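Local coordinates for putative phophotriesterase (Proteus mirabilis, PDB 3RHG), which is a two-zinc amidohydrolase of the phosphotriesterase family that probably hydrolyses ester bonds, at residues M17-L21 and L333-N337; L45-V50 and C64-N68; I74-I78 and Q110-T115; G97-I101 and F130-R134; V169-F173 and Q204-V210. All coordinates share one frame; numbering follows the deposited sequence.

Contact 1: M17-L21 and L333-N337; sequences MGLTL and LCIDN
Leu19 meets the loop before helix 336-343 with both its backbone and its side chain. Its CA lies 3.5 Å from Cys334 O, a CA-H...O contact, and its CB carries CG anti to the backbone N (chi1 177°). From CG the branch CD1 reaches across to Cys334, where it lies 3.6 Å from O and meets CB at 3.3 Å, closer than a usual carbon-carbon contact. These distances belong to one of two modelled conformers of Leu19, so the tightness is doubtful. Ile335 CG1 stands 4.2 Å from Leu19 CA.

The polar link is one residue further on: Thr20 N donates to Cys334 O at 3.0 Å, with an angle of 161° at the hydrogen. Thr20 OG1 turns back to Gly18 O at 2.9 Å, coming from above the carbonyl plane. A water gives its hydrogens to Gly18 O and Ile335 O, a second bridge between the backbones.

Strand 19-24, the first of the parallel barrel, pairs through Leu19 and Leu21 with strand 89-94. Ile335 is the N-cap residue of helix 336-343, while Leu19 packs on Pro313 of helix 311-322, and Cys334 on that helix and on Leu291 of strand 289-291.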
# COMPACT_ATOMS: atom_id res chain seq x y z
N MET A 17 13.55 -25.85 -13.83
CA MET A 17 13.39 -24.87 -12.74
C MET A 17 11.95 -24.39 -12.55
O MET A 17 11.55 -24.04 -11.44
CB MET A 17 14.33 -23.69 -12.95
CG MET A 17 15.78 -24.09 -12.76
SD MET A 17 16.91 -22.74 -13.24
CE MET A 17 16.35 -21.42 -12.16
N GLY A 18 11.15 -24.41 -13.62
CA GLY A 18 9.76 -23.95 -13.48
C GLY A 18 9.63 -22.52 -12.95
O GLY A 18 10.53 -21.70 -13.11
N LEU A 19 8.49 -22.23 -12.35
CA LEU A 19 8.21 -20.91 -11.78
C LEU A 19 9.23 -20.63 -10.69
O LEU A 19 9.33 -21.39 -9.71
CB LEU A 19 6.79 -20.87 -11.23
CG LEU A 19 6.28 -19.61 -10.53
CD1 LEU A 19 6.38 -18.40 -11.46
CD2 LEU A 19 4.85 -19.83 -10.04
N THR A 20 9.98 -19.54 -10.86
CA THR A 20 11.16 -19.26 -10.05
C THR A 20 11.11 -17.82 -9.54
O THR A 20 10.78 -16.89 -10.28
CB THR A 20 12.43 -19.41 -10.91
OG1 THR A 20 12.55 -20.78 -11.32
CG2 THR A 20 13.69 -19.07 -10.09
N LEU A 21 11.47 -17.64 -8.27
CA LEU A 21 11.63 -16.30 -7.66
C LEU A 21 13.12 -16.11 -7.39
O LEU A 21 13.70 -16.79 -6.54
CB LEU A 21 10.85 -16.23 -6.36
CG LEU A 21 9.33 -16.31 -6.48
CD1 LEU A 21 8.69 -16.40 -5.05
CD2 LEU A 21 8.81 -15.11 -7.25
N LEU A 333 8.33 -14.39 -18.10
CA LEU A 333 8.92 -13.47 -17.12
C LEU A 333 9.35 -14.16 -15.83
O LEU A 333 10.35 -13.77 -15.24
CB LEU A 333 7.96 -12.33 -16.77
CG LEU A 333 7.78 -11.25 -17.85
CD1 LEU A 333 6.67 -10.30 -17.44
CD2 LEU A 333 9.08 -10.47 -18.07
N CYS A 334 8.58 -15.17 -15.41
CA CYS A 334 8.85 -15.87 -14.14
C CYS A 334 9.34 -17.29 -14.34
O CYS A 334 9.45 -18.05 -13.37
CB CYS A 334 7.61 -15.89 -13.25
SG CYS A 334 7.08 -14.24 -12.74
N ILE A 335 9.57 -17.68 -15.61
CA ILE A 335 10.04 -19.02 -15.93
C ILE A 335 11.32 -18.98 -16.76
O ILE A 335 12.43 -19.10 -16.20
CB ILE A 335 8.94 -19.83 -16.66
CG1 ILE A 335 7.68 -19.88 -15.78
CG2 ILE A 335 9.43 -21.26 -16.96
CD1 ILE A 335 6.47 -20.48 -16.42
N ASP A 336 11.19 -18.74 -18.07
CA ASP A 336 12.37 -18.68 -18.94
C ASP A 336 13.40 -17.65 -18.47
O ASP A 336 14.61 -17.92 -18.49
CB ASP A 336 11.99 -18.33 -20.37
CG ASP A 336 10.93 -19.25 -20.94
OD1 ASP A 336 11.09 -19.68 -22.11
OD2 ASP A 336 9.94 -19.53 -20.22
N ASN A 337 12.94 -16.46 -18.08
CA ASN A 337 13.87 -15.37 -17.78
C ASN A 337 14.76 -15.69 -16.56
O ASN A 337 15.99 -15.66 -16.67
CB ASN A 337 13.12 -14.05 -17.59
CG ASN A 337 12.70 -13.43 -18.92
OD1 ASN A 337 12.67 -14.10 -19.97
ND2 ASN A 337 12.33 -12.15 -18.88
O HOH W 1 12.48 -21.64 -14.95

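Contact 2: L45-V50 and C64-N68; sequences LVDKKV and CCCDN
The long loop that follows the first barrel strand, 19-24, is pinned here to the start of the short helix 66-69, and the joint is made by Val46 and Val50 on one side and Cys66 and Asp67 on the other. Cys66 N donates to Val46 O at 3.1 Å. Val50 N finds the carboxylate of Asp67, its hydrogen bond to OD2 being 2.8 Å long with an angle of 166°. This N-H arrives on the anti side of OD2, 17° out of the carboxylate plane. With CG swung opposite its own backbone N (chi1 -178°), Asp67 projects its carboxylate to the 49-50 backbone.

The loop leaves the C-terminal end of strand 19-24, the side on which (beta/alpha)8 barrels carry their active sites, and it folds upon itself through a type I turn, Leu45 to Lys48. A water fills the angle between turn and helix: it donates to Val46 O and Lys48 O and accepts from Asp67 N, so three backbone groups are tied at one point.

Val46 CA makes a CA-H...O contact with Cys64 O at 3.4 Å. Val50 CG2 lies 3.5 Å from Asn68 CA and 3.9 Å from Cys65 SG, while Leu45 CB rests against Cys64 SG. Lys49 crosses Asp67 at about a right angle, its NZ 4.2 Å from Asp67 OD1, beyond salt-bridge distance, and a second water links the two atoms. OD1 has a salt bridge with Lys298, and Asn68 ND2 donates to Gln299 OE1 and to Pro62 O.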
# COMPACT_ATOMS: atom_id res chain seq x y z
N LEU A 45 5.32 -0.08 18.61
CA LEU A 45 5.66 -1.20 17.71
C LEU A 45 6.86 -1.99 18.20
O LEU A 45 7.03 -3.16 17.85
CB LEU A 45 6.00 -0.68 16.31
CG LEU A 45 4.93 0.16 15.59
CD1 LEU A 45 5.49 0.72 14.29
CD2 LEU A 45 3.65 -0.65 15.33
N VAL A 46 7.69 -1.34 19.00
CA VAL A 46 9.04 -1.83 19.24
C VAL A 46 9.09 -3.24 19.80
O VAL A 46 9.86 -4.09 19.31
CB VAL A 46 9.83 -0.84 20.14
CG1 VAL A 46 11.15 -1.46 20.60
CG2 VAL A 46 10.07 0.46 19.37
N ASP A 47 8.25 -3.50 20.80
CA ASP A 47 8.29 -4.78 21.52
C ASP A 47 7.16 -5.72 21.16
O ASP A 47 6.97 -6.74 21.82
CB ASP A 47 8.28 -4.54 23.03
CG ASP A 47 9.57 -3.92 23.53
OD1 ASP A 47 10.65 -4.27 22.99
OD2 ASP A 47 9.51 -3.09 24.46
N LYS A 48 6.40 -5.39 20.11
CA LYS A 48 5.28 -6.23 19.71
C LYS A 48 5.70 -7.30 18.72
O LYS A 48 6.64 -7.12 17.96
CB LYS A 48 4.14 -5.39 19.12
CG LYS A 48 3.33 -4.63 20.18
CD LYS A 48 2.13 -3.94 19.55
CE LYS A 48 1.17 -3.45 20.61
NZ LYS A 48 1.89 -2.88 21.79
N LYS A 49 5.00 -8.43 18.77
CA LYS A 49 5.14 -9.45 17.74
C LYS A 49 4.45 -8.96 16.47
O LYS A 49 3.39 -8.33 16.52
CB LYS A 49 4.51 -10.78 18.20
CG LYS A 49 5.47 -11.74 18.91
CD LYS A 49 6.44 -11.01 19.84
CE LYS A 49 7.06 -11.95 20.88
NZ LYS A 49 8.20 -12.74 20.33
N VAL A 50 5.07 -9.22 15.34
CA VAL A 50 4.45 -8.85 14.08
C VAL A 50 3.14 -9.62 13.86
O VAL A 50 3.09 -10.85 14.00
CB VAL A 50 5.40 -9.06 12.89
CG1 VAL A 50 4.69 -8.71 11.56
CG2 VAL A 50 6.65 -8.20 13.08
N CYS A 64 12.02 -0.52 13.47
CA CYS A 64 12.03 -0.28 14.92
C CYS A 64 11.47 -1.47 15.70
O CYS A 64 11.56 -1.53 16.93
CB CYS A 64 11.24 0.98 15.28
SG CYS A 64 9.43 0.76 15.25
N CYS A 65 10.86 -2.41 14.98
CA CYS A 65 10.18 -3.54 15.62
C CYS A 65 11.12 -4.76 15.69
O CYS A 65 11.44 -5.37 14.67
CB CYS A 65 8.90 -3.88 14.85
SG CYS A 65 8.02 -5.35 15.38
N CYS A 66 11.56 -5.12 16.88
CA CYS A 66 12.53 -6.20 17.04
C CYS A 66 12.11 -7.50 16.36
O CYS A 66 12.89 -8.14 15.66
CB CYS A 66 12.81 -6.45 18.52
SG CYS A 66 13.45 -5.02 19.39
N ASP A 67 10.87 -7.92 16.61
CA ASP A 67 10.39 -9.19 16.07
C ASP A 67 10.43 -9.19 14.55
O ASP A 67 10.72 -10.22 13.91
CB ASP A 67 8.96 -9.48 16.55
CG ASP A 67 8.44 -10.81 16.05
OD1 ASP A 67 9.11 -11.85 16.28
OD2 ASP A 67 7.35 -10.83 15.43
N ASN A 68 10.15 -8.03 13.95
CA ASN A 68 10.13 -7.90 12.48
C ASN A 68 11.50 -8.18 11.88
O ASN A 68 11.62 -8.66 10.74
CB ASN A 68 9.69 -6.47 12.12
CG ASN A 68 9.17 -6.35 10.72
OD1 ASN A 68 8.61 -7.30 10.15
ND2 ASN A 68 9.31 -5.16 10.15
O HOH W 2 9.18 -6.72 18.65
O HOH W 3 7.53 -14.17 17.54

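Contact 3: I74-I78 and Q110-T115; sequences IEDVI and QVAELT
Val111, whose CG2 touches Ile74 of the other helix, offers its carbonyl oxygen to two donors from Thr115. Thr115 N reaches Val111 O at 2.9 Å as the ordinary helical bond, and Thr115 OG1 donates to the same oxygen at 2.7 Å. The two come from opposite faces of the carbonyl plane, the hydroxyl standing 38° out of it. With OG1 wedged between its own backbone N and carbonyl carbon (chi1 64°), Thr115 keeps the hydroxyl on its own helix and presents CG2 to Ile78. OG1 also receives Ile117 N, just past the helix end.

The contacts across the interface are mainly apolar. Ile74 CD1 touches both Val111 CG2, 3.7 Å away, and Gln110 CB, also at 3.7 Å; it passes Val111 in the opposite direction but crosses Gln110 at about a right angle. One turn on, Ile78 sends CD1 to Leu114 CD1 at 3.6 Å, the two chains again nearly perpendicular. Its CG1 meets Val111 CG2 and Thr115 CG2, at 4.2 and 4.1 Å. Val77 adds a looser touch on Val111, and both rest on Phe27.

The segment axes approach to 10.8 Å and cross at -50°, a spacing that side-chain tips of this size bridge. Helices 74-86 and 105-115 flank strand 89-94 in the chain, and their packing side by side belongs to the outer helical layer of the (beta/alpha)8 barrel.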
# COMPACT_ATOMS: atom_id res chain seq x y z
N ILE A 74 11.31 -21.67 11.00
CA ILE A 74 11.06 -22.55 9.86
C ILE A 74 9.57 -22.83 9.61
O ILE A 74 9.15 -22.91 8.45
CB ILE A 74 11.90 -23.86 9.91
CG1 ILE A 74 11.79 -24.60 8.57
CG2 ILE A 74 11.43 -24.74 11.07
CD1 ILE A 74 12.83 -25.67 8.36
N GLU A 75 8.77 -23.00 10.66
CA GLU A 75 7.33 -23.25 10.52
C GLU A 75 6.66 -22.12 9.74
O GLU A 75 5.79 -22.35 8.89
CB GLU A 75 6.66 -23.37 11.90
CG GLU A 75 7.54 -23.94 13.02
CD GLU A 75 8.25 -22.86 13.83
OE1 GLU A 75 9.50 -22.81 13.78
OE2 GLU A 75 7.58 -22.06 14.52
N ASP A 76 7.05 -20.89 10.05
CA ASP A 76 6.47 -19.72 9.38
C ASP A 76 6.89 -19.66 7.92
O ASP A 76 6.08 -19.38 7.03
CB ASP A 76 6.89 -18.44 10.09
CG ASP A 76 6.25 -18.27 11.45
OD1 ASP A 76 5.06 -18.64 11.61
OD2 ASP A 76 6.92 -17.76 12.37
N VAL A 77 8.18 -19.90 7.68
CA VAL A 77 8.71 -19.92 6.31
C VAL A 77 8.03 -21.00 5.43
O VAL A 77 7.63 -20.74 4.29
CB VAL A 77 10.25 -20.06 6.32
CG1 VAL A 77 10.81 -20.21 4.89
CG2 VAL A 77 10.89 -18.85 7.02
N ILE A 78 7.90 -22.21 5.97
CA ILE A 78 7.25 -23.29 5.22
C ILE A 78 5.78 -22.94 4.94
O ILE A 78 5.29 -23.16 3.83
CB ILE A 78 7.36 -24.63 5.96
CG1 ILE A 78 8.79 -25.15 5.86
CG2 ILE A 78 6.37 -25.64 5.39
CD1 ILE A 78 9.07 -26.37 6.70
N GLN A 110 16.78 -27.78 5.06
CA GLN A 110 15.62 -28.38 5.71
C GLN A 110 14.34 -28.03 4.96
O GLN A 110 13.46 -28.89 4.75
CB GLN A 110 15.52 -27.92 7.17
CG GLN A 110 16.55 -28.57 8.11
CD GLN A 110 16.75 -27.78 9.40
OE1 GLN A 110 15.80 -27.28 9.99
NE2 GLN A 110 18.00 -27.66 9.82
N VAL A 111 14.22 -26.78 4.57
CA VAL A 111 13.04 -26.34 3.82
C VAL A 111 12.92 -27.04 2.47
O VAL A 111 11.83 -27.47 2.05
CB VAL A 111 13.03 -24.81 3.64
CG1 VAL A 111 12.01 -24.40 2.57
CG2 VAL A 111 12.75 -24.14 4.97
N ALA A 112 14.04 -27.13 1.76
CA ALA A 112 14.06 -27.81 0.48
C ALA A 112 13.55 -29.24 0.64
O ALA A 112 12.73 -29.73 -0.15
CB ALA A 112 15.46 -27.78 -0.12
N GLU A 113 14.06 -29.92 1.66
CA GLU A 113 13.71 -31.31 1.90
C GLU A 113 12.23 -31.48 2.27
O GLU A 113 11.55 -32.40 1.80
CB GLU A 113 14.60 -31.87 3.00
CG GLU A 113 16.03 -32.07 2.58
CD GLU A 113 16.93 -32.46 3.74
OE1 GLU A 113 16.54 -32.18 4.90
OE2 GLU A 113 18.01 -33.04 3.50
N LEU A 114 11.72 -30.59 3.10
CA LEU A 114 10.34 -30.71 3.58
C LEU A 114 9.31 -30.32 2.52
O LEU A 114 8.22 -30.88 2.48
CB LEU A 114 10.12 -29.89 4.86
CG LEU A 114 10.90 -30.43 6.05
CD1 LEU A 114 10.97 -29.41 7.16
CD2 LEU A 114 10.27 -31.73 6.56
N THR A 115 9.65 -29.36 1.66
CA THR A 115 8.68 -28.80 0.72
C THR A 115 8.85 -29.30 -0.69
O THR A 115 7.91 -29.25 -1.48
CB THR A 115 8.78 -27.27 0.64
OG1 THR A 115 10.06 -26.90 0.10
CG2 THR A 115 8.60 -26.65 2.00

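Contact 4: G97-I101 and F130-R134; sequences GSSSI and FEGKR
Beyond the ends of strands 89-94 and 118-123, two loops on the active-site side of the barrel are locked together by the carboxylate of Glu131 and the hydroxyls of Ser98 and Ser100. Glu131 OE2 is the meeting point. Ser98 OG donates to it at 2.6 Å through the syn lone pair, and Ser100 OG at 2.8 Å from above the carboxylate plane. Tyr126 N adds a third donor, so this oxygen is held from several directions and probably keeps its negative charge. A bend at chi2 (-71°) folds the Glu131 chain back to bring its carboxylate to the serines.

Ser98 OG works both ways. While giving its proton to Glu131, it accepts Ser100 N at 3.0 Å, which closes an ST turn, and takes a weak bond from Arg134 NH1. That same nitrogen forms a salt bridge with Glu131 OE1 at 2.9 Å. A water lying in the guanidinium plane joins Arg134 NH2 to Ser99 N, and another joins Ser100 O to Phe130 O.

Ile101 supplies the apolar end. Its CG2 sits over one face of the Phe130 ring, 4.1 Å from the centroid and offset toward the rim, in a CH-pi contact, with the chains at about a right angle. Phe130 also meets the ring of Tyr126. Ile101 lies about 5 Å by side chain from the zinc ligands His25 and Glu166, which places this network beside the metal site, among loops at the C-terminal ends of the strands as in other amidohydrolase barrels.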
# COMPACT_ATOMS: atom_id res chain seq x y z
N GLY A 97 23.44 -13.62 1.48
CA GLY A 97 24.71 -14.19 1.03
C GLY A 97 25.79 -14.25 2.09
O GLY A 97 26.89 -14.74 1.83
N SER A 98 25.49 -13.73 3.29
CA SER A 98 26.52 -13.51 4.29
C SER A 98 26.02 -13.81 5.68
O SER A 98 24.83 -13.64 5.98
CB SER A 98 26.96 -12.03 4.25
OG SER A 98 27.96 -11.81 5.23
N SER A 99 26.93 -14.22 6.56
CA SER A 99 26.59 -14.33 7.97
C SER A 99 26.20 -12.96 8.56
O SER A 99 25.51 -12.89 9.58
CB SER A 99 27.79 -14.92 8.73
OG SER A 99 28.95 -14.11 8.52
N SER A 100 26.65 -11.87 7.94
CA SER A 100 26.37 -10.54 8.52
C SER A 100 24.87 -10.22 8.53
O SER A 100 24.42 -9.35 9.31
CB SER A 100 27.09 -9.45 7.74
OG SER A 100 26.43 -9.22 6.49
N ILE A 101 24.11 -10.92 7.67
CA ILE A 101 22.66 -10.74 7.61
C ILE A 101 21.89 -12.05 7.92
O ILE A 101 20.70 -12.21 7.59
CB ILE A 101 22.20 -10.06 6.29
CG1 ILE A 101 22.91 -10.63 5.07
CG2 ILE A 101 22.46 -8.56 6.37
CD1 ILE A 101 22.21 -10.24 3.74
N PHE A 130 26.98 -3.48 7.55
CA PHE A 130 26.86 -4.79 8.19
C PHE A 130 28.19 -5.54 8.24
O PHE A 130 28.47 -6.27 9.20
CB PHE A 130 25.83 -5.67 7.45
CG PHE A 130 24.41 -5.24 7.66
CD1 PHE A 130 23.63 -5.87 8.61
CD2 PHE A 130 23.87 -4.20 6.90
CE1 PHE A 130 22.30 -5.47 8.81
CE2 PHE A 130 22.56 -3.79 7.10
CZ PHE A 130 21.77 -4.43 8.04
N GLU A 131 29.00 -5.38 7.20
CA GLU A 131 30.21 -6.20 7.01
C GLU A 131 31.44 -5.63 7.73
O GLU A 131 32.35 -6.37 8.08
CB GLU A 131 30.51 -6.41 5.52
CG GLU A 131 29.40 -7.17 4.74
CD GLU A 131 29.30 -8.65 5.11
OE1 GLU A 131 30.11 -9.15 5.94
OE2 GLU A 131 28.41 -9.35 4.56
N GLY A 132 31.47 -4.31 7.89
CA GLY A 132 32.61 -3.72 8.56
C GLY A 132 33.93 -4.04 7.88
O GLY A 132 34.03 -3.98 6.62
N LYS A 133 34.93 -4.38 8.70
CA LYS A 133 36.27 -4.68 8.22
C LYS A 133 36.34 -5.90 7.31
O LYS A 133 37.36 -6.12 6.67
CB LYS A 133 37.25 -4.88 9.39
CG LYS A 133 37.36 -3.74 10.34
CD LYS A 133 38.24 -4.18 11.55
CE LYS A 133 38.48 -3.08 12.58
NZ LYS A 133 39.45 -2.05 12.09
N ARG A 134 35.30 -6.73 7.27
CA ARG A 134 35.33 -7.87 6.35
C ARG A 134 35.55 -7.42 4.90
O ARG A 134 36.08 -8.19 4.10
CB ARG A 134 34.06 -8.72 6.44
CG ARG A 134 33.83 -9.40 7.80
CD ARG A 134 32.55 -10.23 7.74
NE ARG A 134 32.76 -11.53 7.10
CZ ARG A 134 31.79 -12.29 6.59
NH1 ARG A 134 30.52 -11.90 6.61
NH2 ARG A 134 32.11 -13.45 6.05
O HOH W 4 29.57 -14.95 5.43
O HOH W 5 26.36 -7.44 10.93

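Contact 5: V169-F173 and Q204-V210; sequences VSPFF and QRRGDEV
A chain extended from CG to NE carries the guanidinium of Arg206 to the turn at 170-173, while Phe173, its CG opposite the backbone N (chi1 -161°), brings its ring alongside Glu209 and Val210. Pro171 O is gripped twice. Gln204 NE2 donates to it at 3.0 Å on a lone pair in the carbonyl plane, whereas Arg206 NH2 reaches it at 2.9 Å from above that plane. These bonds join the type I turn after strand 163-168, near the benzoate pocket, to the N-cap of helix 207-217. Gln204 also fixes the arginine, its OE1 accepting from Arg206 NE at 2.8 Å.

At its NH1, Arg206 forms a salt bridge with Glu209 OE2, 2.8 Å long. Phe173 CB lies over one face of the guanidinium, and the carboxylate of Glu209 stands at the edge of the Phe173 ring, the planes 79° apart. Val210 CG2 touches Phe173 CE2 at 3.8 Å and Val169 CG2 at 4.0 Å, and Phe173 has a cation-pi partner in Lys178.

With NE, NH1 and NH2 each bonded, the guanidinium is held against rotation, and its positive charge is probably balanced by Glu209.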
# COMPACT_ATOMS: atom_id res chain seq x y z
N VAL A 169 26.18 -2.78 -2.50
CA VAL A 169 26.59 -1.43 -2.92
C VAL A 169 25.68 -0.48 -2.16
O VAL A 169 24.47 -0.42 -2.41
CB VAL A 169 26.42 -1.20 -4.45
CG1 VAL A 169 26.74 0.26 -4.85
CG2 VAL A 169 27.26 -2.20 -5.26
N SER A 170 26.23 0.25 -1.18
CA SER A 170 25.41 1.11 -0.35
C SER A 170 25.27 2.49 -1.03
O SER A 170 25.91 2.75 -2.04
CB SER A 170 26.06 1.30 1.03
OG SER A 170 27.18 2.19 0.90
N PRO A 171 24.47 3.39 -0.44
CA PRO A 171 24.35 4.74 -0.98
C PRO A 171 25.63 5.56 -0.89
O PRO A 171 25.69 6.65 -1.44
CB PRO A 171 23.26 5.38 -0.11
CG PRO A 171 22.45 4.18 0.39
CD PRO A 171 23.52 3.16 0.67
N PHE A 172 26.65 5.01 -0.22
CA PHE A 172 27.95 5.66 -0.09
C PHE A 172 29.02 4.97 -0.92
O PHE A 172 30.16 5.46 -0.99
CB PHE A 172 28.32 5.68 1.39
CG PHE A 172 27.22 6.21 2.25
CD1 PHE A 172 26.92 7.56 2.23
CD2 PHE A 172 26.39 5.36 2.96
CE1 PHE A 172 25.88 8.07 2.98
CE2 PHE A 172 25.34 5.85 3.70
CZ PHE A 172 25.08 7.21 3.71
N PHE A 173 28.65 3.85 -1.55
CA PHE A 173 29.54 2.99 -2.36
C PHE A 173 30.99 3.09 -1.89
O PHE A 173 31.84 3.72 -2.55
CB PHE A 173 29.40 3.31 -3.86
CG PHE A 173 29.89 2.21 -4.79
CD1 PHE A 173 30.21 0.94 -4.30
CD2 PHE A 173 29.98 2.44 -6.17
CE1 PHE A 173 30.62 -0.09 -5.17
CE2 PHE A 173 30.39 1.42 -7.03
CZ PHE A 173 30.73 0.16 -6.53
N GLN A 204 19.12 5.70 -5.71
CA GLN A 204 20.20 6.36 -6.43
C GLN A 204 20.28 5.80 -7.84
O GLN A 204 19.48 4.93 -8.24
CB GLN A 204 21.54 6.16 -5.73
CG GLN A 204 21.56 6.75 -4.32
CD GLN A 204 22.93 6.69 -3.72
OE1 GLN A 204 23.67 5.73 -3.96
NE2 GLN A 204 23.28 7.70 -2.94
N ARG A 205 21.26 6.30 -8.60
CA ARG A 205 21.48 5.86 -9.96
C ARG A 205 22.96 5.50 -10.15
O ARG A 205 23.67 6.14 -10.91
CB ARG A 205 21.07 6.96 -10.93
CG ARG A 205 19.62 7.40 -10.73
CD ARG A 205 18.63 6.34 -11.19
NE ARG A 205 17.24 6.81 -11.06
CZ ARG A 205 16.46 6.66 -9.98
NH1 ARG A 205 16.91 6.04 -8.87
NH2 ARG A 205 15.22 7.13 -9.99
N ARG A 206 23.42 4.48 -9.43
CA ARG A 206 24.83 4.12 -9.45
C ARG A 206 25.16 3.02 -10.46
O ARG A 206 26.28 2.50 -10.49
CB ARG A 206 25.28 3.71 -8.05
CG ARG A 206 25.42 4.91 -7.10
CD ARG A 206 26.27 4.52 -5.91
NE ARG A 206 26.33 5.56 -4.86
CZ ARG A 206 27.38 6.36 -4.67
NH1 ARG A 206 28.44 6.29 -5.49
NH2 ARG A 206 27.38 7.24 -3.66
N GLY A 207 24.18 2.67 -11.28
CA GLY A 207 24.42 1.60 -12.23
C GLY A 207 25.63 1.74 -13.15
O GLY A 207 26.37 0.77 -13.35
N ASP A 208 25.85 2.92 -13.73
CA ASP A 208 26.98 3.03 -14.66
C ASP A 208 28.31 2.78 -13.94
O ASP A 208 29.20 2.11 -14.47
CB ASP A 208 27.03 4.40 -15.33
CG ASP A 208 26.39 4.42 -16.70
OD1 ASP A 208 26.46 3.39 -17.45
OD2 ASP A 208 25.84 5.48 -17.06
N GLU A 209 28.48 3.31 -12.73
CA GLU A 209 29.77 3.09 -12.07
C GLU A 209 29.96 1.65 -11.60
O GLU A 209 31.07 1.10 -11.67
CB GLU A 209 30.04 4.11 -10.96
CG GLU A 209 29.36 3.79 -9.73
CD GLU A 209 29.72 4.76 -8.61
OE1 GLU A 209 30.92 4.96 -8.27
OE2 GLU A 209 28.76 5.31 -8.07
N VAL A 210 28.87 0.99 -11.20
CA VAL A 210 28.96 -0.41 -10.83
C VAL A 210 29.32 -1.25 -12.07
O VAL A 210 30.18 -2.14 -12.01
CB VAL A 210 27.64 -0.90 -10.22
CG1 VAL A 210 27.54 -2.43 -10.22
CG2 VAL A 210 27.45 -0.29 -8.81

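All five contacts belong to one (beta/alpha)8 barrel. Contact 1 joins strand 19-24 to the start of helix 336-343, late in the chain, and the other four are nested within the loop it closes. Contact 2 comes before contacts 3 and 4, whose segments alternate along the chain, and contact 5 follows. Helices 66-69 and 74-86, which follow each other, link contacts 2 and 3, with centres about 23 Å apart. Contacts 4 and 5 lie closer, about 18 Å between centres, near the zinc site; contact 1 is across the chain's centre from both, at about 29 and 27 Å. No two touch; they sample first strand with C-terminal helix, peripheral loop, helical layer and active-site loops.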